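Local coordinates for leucine aminopeptidase (Legionella pneumophila, PDB 5GNE), which probably acts as a zinc-dependent aminopeptidase of the M28 family, removing residues one at a time from the N-terminal end of peptides, at residues C15-E18 with K23-L26; R25-S30 with F35-I40; K275-W280 with M358-K363. All blocks are in the same frame, centred on the assembly; numbering follows the deposited sequence.

Interaction 1. Residues C15-E18 with K23-L26; sequences CLYE and KARL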
loop_
_atom_site.group_PDB
_atom_site.type_symbol
_atom_site.label_atom_id
_atom_site.label_comp_id
_atom_site.label_asym_id
_atom_site.label_seq_id
_atom_site.Cartn_x
_atom_site.Cartn_y
_atom_site.Cartn_z
ATOM N N CYS A 15 6.146 5.244 -23.237
ATOM C CA CYS A 15 6.066 3.865 -23.687
ATOM C C CYS A 15 4.628 3.386 -23.777
ATOM O O CYS A 15 4.167 2.910 -24.798
ATOM C CB CYS A 15 6.869 2.958 -22.742
ATOM S SG CYS A 15 6.960 1.243 -23.238
ATOM N N LEU A 16 3.913 3.514 -22.682
ATOM C CA LEU A 16 2.516 3.110 -22.639
ATOM C C LEU A 16 1.662 4.006 -23.542
ATOM O O LEU A 16 0.724 3.538 -24.182
ATOM C CB LEU A 16 2.031 3.169 -21.207
ATOM C CG LEU A 16 0.790 2.399 -20.777
ATOM C CD1 LEU A 16 0.755 1.083 -21.526
ATOM C CD2 LEU A 16 0.862 2.196 -19.264
ATOM N N TYR A 17 1.996 5.290 -23.625
ATOM C CA TYR A 17 1.216 6.187 -24.480
ATOM C C TYR A 17 1.155 5.706 -25.924
ATOM O O TYR A 17 0.083 5.708 -26.537
ATOM C CB TYR A 17 1.761 7.607 -24.461
ATOM C CG TYR A 17 1.048 8.493 -25.458
ATOM C CD1 TYR A 17 -0.316 8.769 -25.315
ATOM C CD2 TYR A 17 1.717 9.041 -26.554
ATOM C CE1 TYR A 17 -0.999 9.578 -26.234
ATOM C CE2 TYR A 17 1.039 9.861 -27.484
ATOM C CZ TYR A 17 -0.314 10.118 -27.309
ATOM O OH TYR A 17 -1.003 10.924 -28.204
ATOM N N GLU A 18 2.304 5.309 -26.473
ATOM C CA GLU A 18 2.350 4.901 -27.874
ATOM C C GLU A 18 1.465 3.688 -28.129
ATOM O O GLU A 18 0.968 3.510 -29.238
ATOM C CB GLU A 18 3.788 4.617 -28.314
ATOM C CG GLU A 18 4.660 5.861 -28.247
ATOM C CD GLU A 18 4.233 6.935 -29.246
ATOM O OE1 GLU A 18 3.748 6.573 -30.330
ATOM O OE2 GLU A 18 4.393 8.135 -28.958
ATOM N N LYS A 23 -6.604 5.577 -28.933
ATOM C CA LYS A 23 -7.808 5.632 -28.111
ATOM C C LYS A 23 -7.768 6.779 -27.090
ATOM O O LYS A 23 -8.717 6.991 -26.343
ATOM C CB LYS A 23 -8.040 4.293 -27.411
ATOM C CG LYS A 23 -8.068 3.079 -28.344
ATOM C CD LYS A 23 -9.064 2.034 -27.834
ATOM C CE LYS A 23 -9.055 0.720 -28.628
ATOM N NZ LYS A 23 -9.507 -0.442 -27.778
ATOM N N ALA A 24 -6.684 7.544 -27.087
ATOM C CA ALA A 24 -6.482 8.562 -26.063
ATOM C C ALA A 24 -6.448 9.953 -26.653
ATOM O O ALA A 24 -6.189 10.134 -27.835
ATOM C CB ALA A 24 -5.194 8.297 -25.296
ATOM N N ARG A 25 -6.720 10.927 -25.796
ATOM C CA ARG A 25 -6.537 12.337 -26.067
ATOM C C ARG A 25 -5.334 12.819 -25.275
ATOM O O ARG A 25 -5.294 12.671 -24.049
ATOM C CB ARG A 25 -7.781 13.124 -25.670
ATOM C CG ARG A 25 -7.704 14.602 -25.954
ATOM C CD ARG A 25 -8.977 15.289 -25.487
ATOM N NE ARG A 25 -10.165 14.788 -26.182
ATOM C CZ ARG A 25 -10.591 15.218 -27.368
ATOM N NH1 ARG A 25 -9.926 16.166 -28.019
ATOM N NH2 ARG A 25 -11.687 14.697 -27.909
ATOM N N LEU A 26 -4.352 13.379 -25.964
ATOM C CA LEU A 26 -3.171 13.873 -25.293
ATOM C C LEU A 26 -3.375 15.249 -24.696
ATOM O O LEU A 26 -3.574 16.213 -25.434
ATOM C CB LEU A 26 -2.009 13.901 -26.276
ATOM C CG LEU A 26 -0.674 14.278 -25.651
ATOM C CD1 LEU A 26 -0.286 13.224 -24.612
ATOM C CD2 LEU A 26 0.356 14.367 -26.744
#
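Tyr17 reaches from helix 14-20 to Ala24, just before strand 25-29, and to Leu26 within it, so that the helix lies against one face of a small four-stranded antiparallel sheet. Two aliphatic side chains meet one aromatic ring, and the contact rests on packing alone. In sequence order, Ala24 comes first. Its methyl points at the helix, and CB lies 4.5 Å from CE1 of Tyr17, approaching the ring obliquely and presenting a carbon surface to it. The alternation of the extended chain then brings Leu26 back to the helix side, where it does most of the work. Its branched end crosses the tyrosine at about a right angle, and CD1 sits over one ring face, toward the rim, 4.1 Å from CE1 of Tyr17. Tyr17 suits its place because a ring carried on an anti first torsion (chi1 174°) can span the gap between helix and strand, where even the nearest CA atoms, those of Tyr17 and Ala24, are 8.2 Å apart. Ser34 and Ile36 of the neighbouring strand also touch this ring, while the Cys15-Cys55 disulfide ties the same helix to helix 42-55. The phenol oxygen completes the packing: OH of Tyr17 lies 3.7 Å from CB of Leu26.

Interaction 2. Residues R25-S30 with F35-I40; sequences RLIAQS and FIAIPI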
loop_
_atom_site.group_PDB
_atom_site.type_symbol
_atom_site.label_atom_id
_atom_site.label_comp_id
_atom_site.label_asym_id
_atom_site.label_seq_id
_atom_site.Cartn_x
_atom_site.Cartn_y
_atom_site.Cartn_z
ATOM N N ARG A 25 -6.720 10.927 -25.796
ATOM C CA ARG A 25 -6.537 12.337 -26.067
ATOM C C ARG A 25 -5.334 12.819 -25.275
ATOM O O ARG A 25 -5.294 12.671 -24.049
ATOM C CB ARG A 25 -7.781 13.124 -25.670
ATOM C CG ARG A 25 -7.704 14.602 -25.954
ATOM C CD ARG A 25 -8.977 15.289 -25.487
ATOM N NE ARG A 25 -10.165 14.788 -26.182
ATOM C CZ ARG A 25 -10.591 15.218 -27.368
ATOM N NH1 ARG A 25 -9.926 16.166 -28.019
ATOM N NH2 ARG A 25 -11.687 14.697 -27.909
ATOM N N LEU A 26 -4.352 13.379 -25.964
ATOM C CA LEU A 26 -3.171 13.873 -25.293
ATOM C C LEU A 26 -3.375 15.249 -24.696
ATOM O O LEU A 26 -3.574 16.213 -25.434
ATOM C CB LEU A 26 -2.009 13.901 -26.276
ATOM C CG LEU A 26 -0.674 14.278 -25.651
ATOM C CD1 LEU A 26 -0.286 13.224 -24.612
ATOM C CD2 LEU A 26 0.356 14.367 -26.744
ATOM N N ILE A 27 -3.269 15.379 -23.381
ATOM C CA ILE A 27 -3.459 16.693 -22.776
ATOM C C ILE A 27 -2.131 17.451 -22.625
ATOM O O ILE A 27 -2.026 18.597 -23.000
ATOM C CB ILE A 27 -4.131 16.584 -21.387
ATOM C CG1 ILE A 27 -5.513 15.944 -21.497
ATOM C CG2 ILE A 27 -4.228 17.960 -20.739
ATOM C CD1 ILE A 27 -6.028 15.359 -20.161
ATOM N N ALA A 28 -1.127 16.794 -22.059
ATOM C CA ALA A 28 0.208 17.358 -21.896
ATOM C C ALA A 28 1.202 16.223 -22.039
ATOM O O ALA A 28 0.856 15.067 -21.833
ATOM C CB ALA A 28 0.361 18.043 -20.551
ATOM N N GLN A 29 2.426 16.551 -22.426
ATOM C CA GLN A 29 3.470 15.563 -22.634
ATOM C C GLN A 29 4.836 16.090 -22.281
ATOM O O GLN A 29 5.095 17.254 -22.469
ATOM C CB GLN A 29 3.478 15.092 -24.083
ATOM C CG GLN A 29 4.147 13.727 -24.283
ATOM C CD GLN A 29 3.938 13.202 -25.679
ATOM O OE1 GLN A 29 4.323 13.846 -26.653
ATOM N NE2 GLN A 29 3.314 12.027 -25.787
ATOM N N SER A 30 5.697 15.224 -21.741
ATOM C CA SER A 30 7.104 15.551 -21.464
ATOM C C SER A 30 8.003 14.594 -22.249
ATOM O O SER A 30 7.518 13.773 -23.004
ATOM C CB SER A 30 7.409 15.450 -19.968
ATOM O OG SER A 30 7.444 14.078 -19.531
ATOM N N PHE A 35 0.177 12.941 -20.112
ATOM C CA PHE A 35 -1.038 13.142 -19.342
ATOM C C PHE A 35 -2.202 13.043 -20.309
ATOM O O PHE A 35 -2.309 13.849 -21.236
ATOM C CB PHE A 35 -1.018 14.501 -18.630
ATOM C CG PHE A 35 -2.285 14.824 -17.871
ATOM C CD1 PHE A 35 -2.931 13.850 -17.129
ATOM C CD2 PHE A 35 -2.796 16.119 -17.860
ATOM C CE1 PHE A 35 -4.079 14.145 -16.407
ATOM C CE2 PHE A 35 -3.973 16.435 -17.149
ATOM C CZ PHE A 35 -4.610 15.454 -16.422
ATOM N N ILE A 36 -3.042 12.029 -20.150
ATOM C CA ILE A 36 -4.042 11.744 -21.171
ATOM C C ILE A 36 -5.445 11.532 -20.640
ATOM O O ILE A 36 -5.669 11.258 -19.463
ATOM C CB ILE A 36 -3.674 10.488 -21.996
ATOM C CG1 ILE A 36 -3.617 9.253 -21.100
ATOM C CG2 ILE A 36 -2.352 10.679 -22.727
ATOM C CD1 ILE A 36 -3.445 7.913 -21.894
ATOM N N ALA A 37 -6.399 11.665 -21.548
ATOM C CA ALA A 37 -7.767 11.306 -21.257
ATOM C C ALA A 37 -8.128 10.109 -22.119
ATOM O O ALA A 37 -7.927 10.117 -23.336
ATOM C CB ALA A 37 -8.704 12.482 -21.522
ATOM N N ILE A 38 -8.649 9.076 -21.477
ATOM C CA ILE A 38 -8.923 7.830 -22.160
ATOM C C ILE A 38 -10.018 7.122 -21.372
ATOM O O ILE A 38 -9.986 7.070 -20.143
ATOM C CB ILE A 38 -7.639 6.937 -22.299
ATOM C CG1 ILE A 38 -7.878 5.790 -23.293
ATOM C CG2 ILE A 38 -7.149 6.393 -20.945
ATOM C CD1 ILE A 38 -6.684 4.883 -23.455
ATOM N N PRO A 39 -11.032 6.620 -22.075
ATOM C CA PRO A 39 -12.068 5.924 -21.328
ATOM C C PRO A 39 -11.632 4.482 -21.158
ATOM O O PRO A 39 -11.624 3.712 -22.117
ATOM C CB PRO A 39 -13.307 6.087 -22.210
ATOM C CG PRO A 39 -12.761 6.371 -23.607
ATOM C CD PRO A 39 -11.270 6.553 -23.524
ATOM N N ILE A 40 -11.225 4.139 -19.944
ATOM C CA ILE A 40 -10.727 2.808 -19.656
ATOM C C ILE A 40 -11.862 1.778 -19.666
ATOM O O ILE A 40 -12.715 1.775 -18.783
ATOM C CB ILE A 40 -10.020 2.776 -18.302
ATOM C CG1 ILE A 40 -8.865 3.777 -18.305
ATOM C CG2 ILE A 40 -9.538 1.335 -17.983
ATOM C CD1 ILE A 40 -8.172 3.928 -16.965
#
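Arg25 and Ala37 face each other as an antiparallel hydrogen-bonded pair, joined by two backbone bonds: Arg25 N to Ala37 O, 2.9 Å, and Ala37 N back to Arg25 O. Further along, the regular alternation breaks. Both Ile27 N and Ala28 N donate to the one carbonyl oxygen of Phe35. The Ile27 bond is the shorter, 2.8 Å from its N to Phe35 O, and runs nearly along the C=O axis; that of Ala28 arrives in the carbonyl plane on a lone pair. Phe35 N returns a bond to Ala28 O, so three bonds hold this end. Apolar packing divides between the faces. Leu26 and Ile36 share the face turned to Tyr17 of helix 14-20, where Leu26 CD1 touches Ile36 CG2 at 3.8 Å. The other face carries Ala28 opposite Phe35, their CB atoms 4.3 Å apart, Ala37 two residues along from Phe35, and Arg25, whose charged end leads off the sheet, as suits an exposed residue. Ile27, the extra residue, lies against Phe35. At chi1 -61° CG1 carries CD1 over the ring face, a CH-pi contact 4.0 Å from the Phe35 centroid, while CG2, anti to the backbone N, meets Phe35 CD2 at 3.7 Å. Ser75 and Leu78 of helix 75-81 also touch Phe35. One residue opposite two, within the hairpin of strands 25-29 and 33-38, is a classic beta bulge.

Interaction 3. Residues K275-W280 with M358-K363; sequences KDQTIW and MVNFTK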
loop_
_atom_site.group_PDB
_atom_site.type_symbol
_atom_site.label_atom_id
_atom_site.label_comp_id
_atom_site.label_asym_id
_atom_site.label_seq_id
_atom_site.Cartn_x
_atom_site.Cartn_y
_atom_site.Cartn_z
ATOM N N LYS A 275 13.973 -20.628 1.203
ATOM C CA LYS A 275 14.744 -20.379 2.422
ATOM C C LYS A 275 15.671 -19.178 2.260
ATOM O O LYS A 275 16.682 -19.070 2.947
ATOM C CB LYS A 275 15.518 -21.625 2.872
ATOM C CG LYS A 275 16.259 -22.400 1.805
ATOM C CD LYS A 275 16.022 -23.901 2.009
ATOM C CE LYS A 275 17.115 -24.760 1.384
ATOM N NZ LYS A 275 16.946 -26.215 1.678
ATOM N N ASP A 276 15.299 -18.261 1.369
ATOM C CA ASP A 276 16.071 -17.041 1.165
ATOM C C ASP A 276 15.986 -16.122 2.406
ATOM O O ASP A 276 17.015 -15.656 2.849
ATOM C CB ASP A 276 15.646 -16.295 -0.104
ATOM C CG ASP A 276 16.733 -15.330 -0.606
ATOM O OD1 ASP A 276 17.613 -14.915 0.194
ATOM O OD2 ASP A 276 16.688 -14.958 -1.797
ATOM N N GLN A 277 14.812 -15.809 2.958
ATOM C CA GLN A 277 14.792 -14.858 4.113
ATOM C C GLN A 277 15.310 -13.434 3.944
ATOM O O GLN A 277 15.204 -12.647 4.868
ATOM C CB GLN A 277 15.518 -15.486 5.314
ATOM C CG GLN A 277 14.776 -15.536 6.623
ATOM C CD GLN A 277 15.324 -16.560 7.573
ATOM O OE1 GLN A 277 15.194 -16.420 8.804
ATOM N NE2 GLN A 277 15.607 -17.738 7.013
ATOM N N THR A 278 15.809 -13.072 2.773
ATOM C CA THR A 278 16.142 -11.669 2.509
ATOM C C THR A 278 14.881 -10.828 2.370
ATOM O O THR A 278 13.911 -11.259 1.761
ATOM C CB THR A 278 17.007 -11.501 1.217
ATOM O OG1 THR A 278 18.226 -12.257 1.341
ATOM C CG2 THR A 278 17.351 -10.040 0.998
ATOM N N ILE A 279 14.871 -9.648 2.973
ATOM C CA ILE A 279 13.808 -8.692 2.678
ATOM C C ILE A 279 14.394 -7.490 1.922
ATOM O O ILE A 279 15.449 -6.969 2.272
ATOM C CB ILE A 279 13.072 -8.268 3.951
ATOM C CG1 ILE A 279 12.341 -9.494 4.516
ATOM C CG2 ILE A 279 12.076 -7.159 3.649
ATOM C CD1 ILE A 279 11.591 -9.269 5.829
ATOM N N TRP A 280 13.693 -7.057 0.882
ATOM C CA TRP A 280 14.188 -6.007 -0.003
ATOM C C TRP A 280 13.482 -4.672 0.248
ATOM O O TRP A 280 12.259 -4.612 0.357
ATOM C CB TRP A 280 14.005 -6.434 -1.470
ATOM C CG TRP A 280 14.979 -7.490 -1.918
ATOM C CD1 TRP A 280 16.220 -7.287 -2.419
ATOM C CD2 TRP A 280 14.800 -8.917 -1.844
ATOM N NE1 TRP A 280 16.822 -8.497 -2.700
ATOM C CE2 TRP A 280 15.976 -9.509 -2.340
ATOM C CE3 TRP A 280 13.761 -9.742 -1.407
ATOM C CZ2 TRP A 280 16.136 -10.897 -2.430
ATOM C CZ3 TRP A 280 13.926 -11.125 -1.488
ATOM C CH2 TRP A 280 15.102 -11.684 -1.997
ATOM N N MET A 358 6.086 -13.635 6.092
ATOM C CA MET A 358 5.081 -12.738 6.627
ATOM C C MET A 358 5.309 -12.423 8.089
ATOM O O MET A 358 5.210 -11.251 8.505
ATOM C CB MET A 358 3.718 -13.355 6.432
ATOM C CG MET A 358 3.392 -13.527 4.974
ATOM S SD MET A 358 1.698 -14.003 4.756
ATOM C CE MET A 358 1.684 -14.230 3.035
ATOM N N VAL A 359 5.649 -13.451 8.865
ATOM C CA VAL A 359 5.970 -13.225 10.264
ATOM C C VAL A 359 7.102 -12.199 10.354
ATOM O O VAL A 359 7.046 -11.298 11.173
ATOM C CB VAL A 359 6.396 -14.531 11.003
ATOM C CG1 VAL A 359 7.083 -14.189 12.325
ATOM C CG2 VAL A 359 5.198 -15.432 11.258
ATOM N N ASN A 360 8.113 -12.306 9.494
ATOM C CA ASN A 360 9.207 -11.329 9.521
ATOM C C ASN A 360 8.743 -9.903 9.162
ATOM O O ASN A 360 9.159 -8.945 9.809
ATOM C CB ASN A 360 10.359 -11.766 8.614
ATOM C CG ASN A 360 11.227 -12.884 9.246
ATOM O OD1 ASN A 360 11.224 -13.089 10.474
ATOM N ND2 ASN A 360 11.983 -13.591 8.403
ATOM N N PHE A 361 7.881 -9.754 8.151
ATOM C CA PHE A 361 7.277 -8.441 7.865
ATOM C C PHE A 361 6.440 -7.925 9.039
ATOM O O PHE A 361 6.458 -6.729 9.341
ATOM C CB PHE A 361 6.403 -8.494 6.616
ATOM C CG PHE A 361 7.171 -8.454 5.331
ATOM C CD1 PHE A 361 7.596 -9.628 4.728
ATOM C CD2 PHE A 361 7.483 -7.245 4.733
ATOM C CE1 PHE A 361 8.325 -9.608 3.538
ATOM C CE2 PHE A 361 8.200 -7.216 3.535
ATOM C CZ PHE A 361 8.622 -8.401 2.939
ATOM N N THR A 362 5.742 -8.819 9.733
ATOM C CA THR A 362 5.058 -8.399 10.959
ATOM C C THR A 362 6.030 -7.905 12.018
ATOM O O THR A 362 5.796 -6.863 12.636
ATOM C CB THR A 362 4.196 -9.542 11.555
ATOM O OG1 THR A 362 3.365 -10.057 10.519
ATOM C CG2 THR A 362 3.306 -9.038 12.662
ATOM N N LYS A 363 7.143 -8.620 12.192
ATOM C CA LYS A 363 8.180 -8.149 13.105
ATOM C C LYS A 363 8.640 -6.756 12.706
ATOM O O LYS A 363 8.649 -5.834 13.541
ATOM C CB LYS A 363 9.362 -9.105 13.140
ATOM C CG LYS A 363 9.087 -10.383 13.909
ATOM C CD LYS A 363 10.264 -11.355 13.900
ATOM C CE LYS A 363 9.977 -12.509 14.862
ATOM N NZ LYS A 363 10.883 -13.651 14.714
#
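Ile279 meets Phe361 where a strand of the large mixed sheet passes helix 355-373 in the M28 peptidase fold. The apolar contacts dominate. With CG1 anti to the carbonyl carbon (chi1 -66°), Ile279 CD1 is placed over one face of the Phe361 ring, offset toward its rim and 4.2 Å from the centroid, a CH-pi contact. The other branch continues along the ring, with CG2 3.7 Å from CZ of Phe361, and the two side chains run alongside each other with opposite headings. Isoleucine suits this place because both its branches can follow a flat surface. The ring also meets His357 edge-to-face, and Leu298 of helix 288-302 touches Ile279. The Phe361 side chain is about 9 Å from that of the zinc ligand Asp266 and about 12 Å from a bound zinc ion, near the metal site but not part of it. Mixed contacts involve Asn360: its CB touches CD1 of Ile279 at 3.9 Å, while ND2 lies 3.8 Å from CG of Gln277. The latter two chains cross at about a right angle, yet it is the glutamine's methylene that is touched. The segments thus meet mainly through carbon surfaces, with no conventional hydrogen bond between them, so the contact rests on shape fit and burial.

Interactions 1 and 2 belong together: they share Arg25 and Leu26 on strand 25-29 and touch directly, with Tyr17 packing on Ile36 and Gln29. Interaction 2 builds the hairpin of the small sheet through backbone bonds, whereas interaction 1 lays a helix on one of its faces by side-chain packing. Both are only partly buried, as befits strand 25-29, outermost in that sheet. Interaction 3 is a buried contact whose centre lies about 40 Å from that of interaction 2, on the opposite side of the chain's centre. All three set an aliphatic branch over an aromatic ring, though in interaction 2 this is secondary to the backbone bonds. Like interaction 1, interaction 3 joins a helix to a strand, here within the peptidase fold.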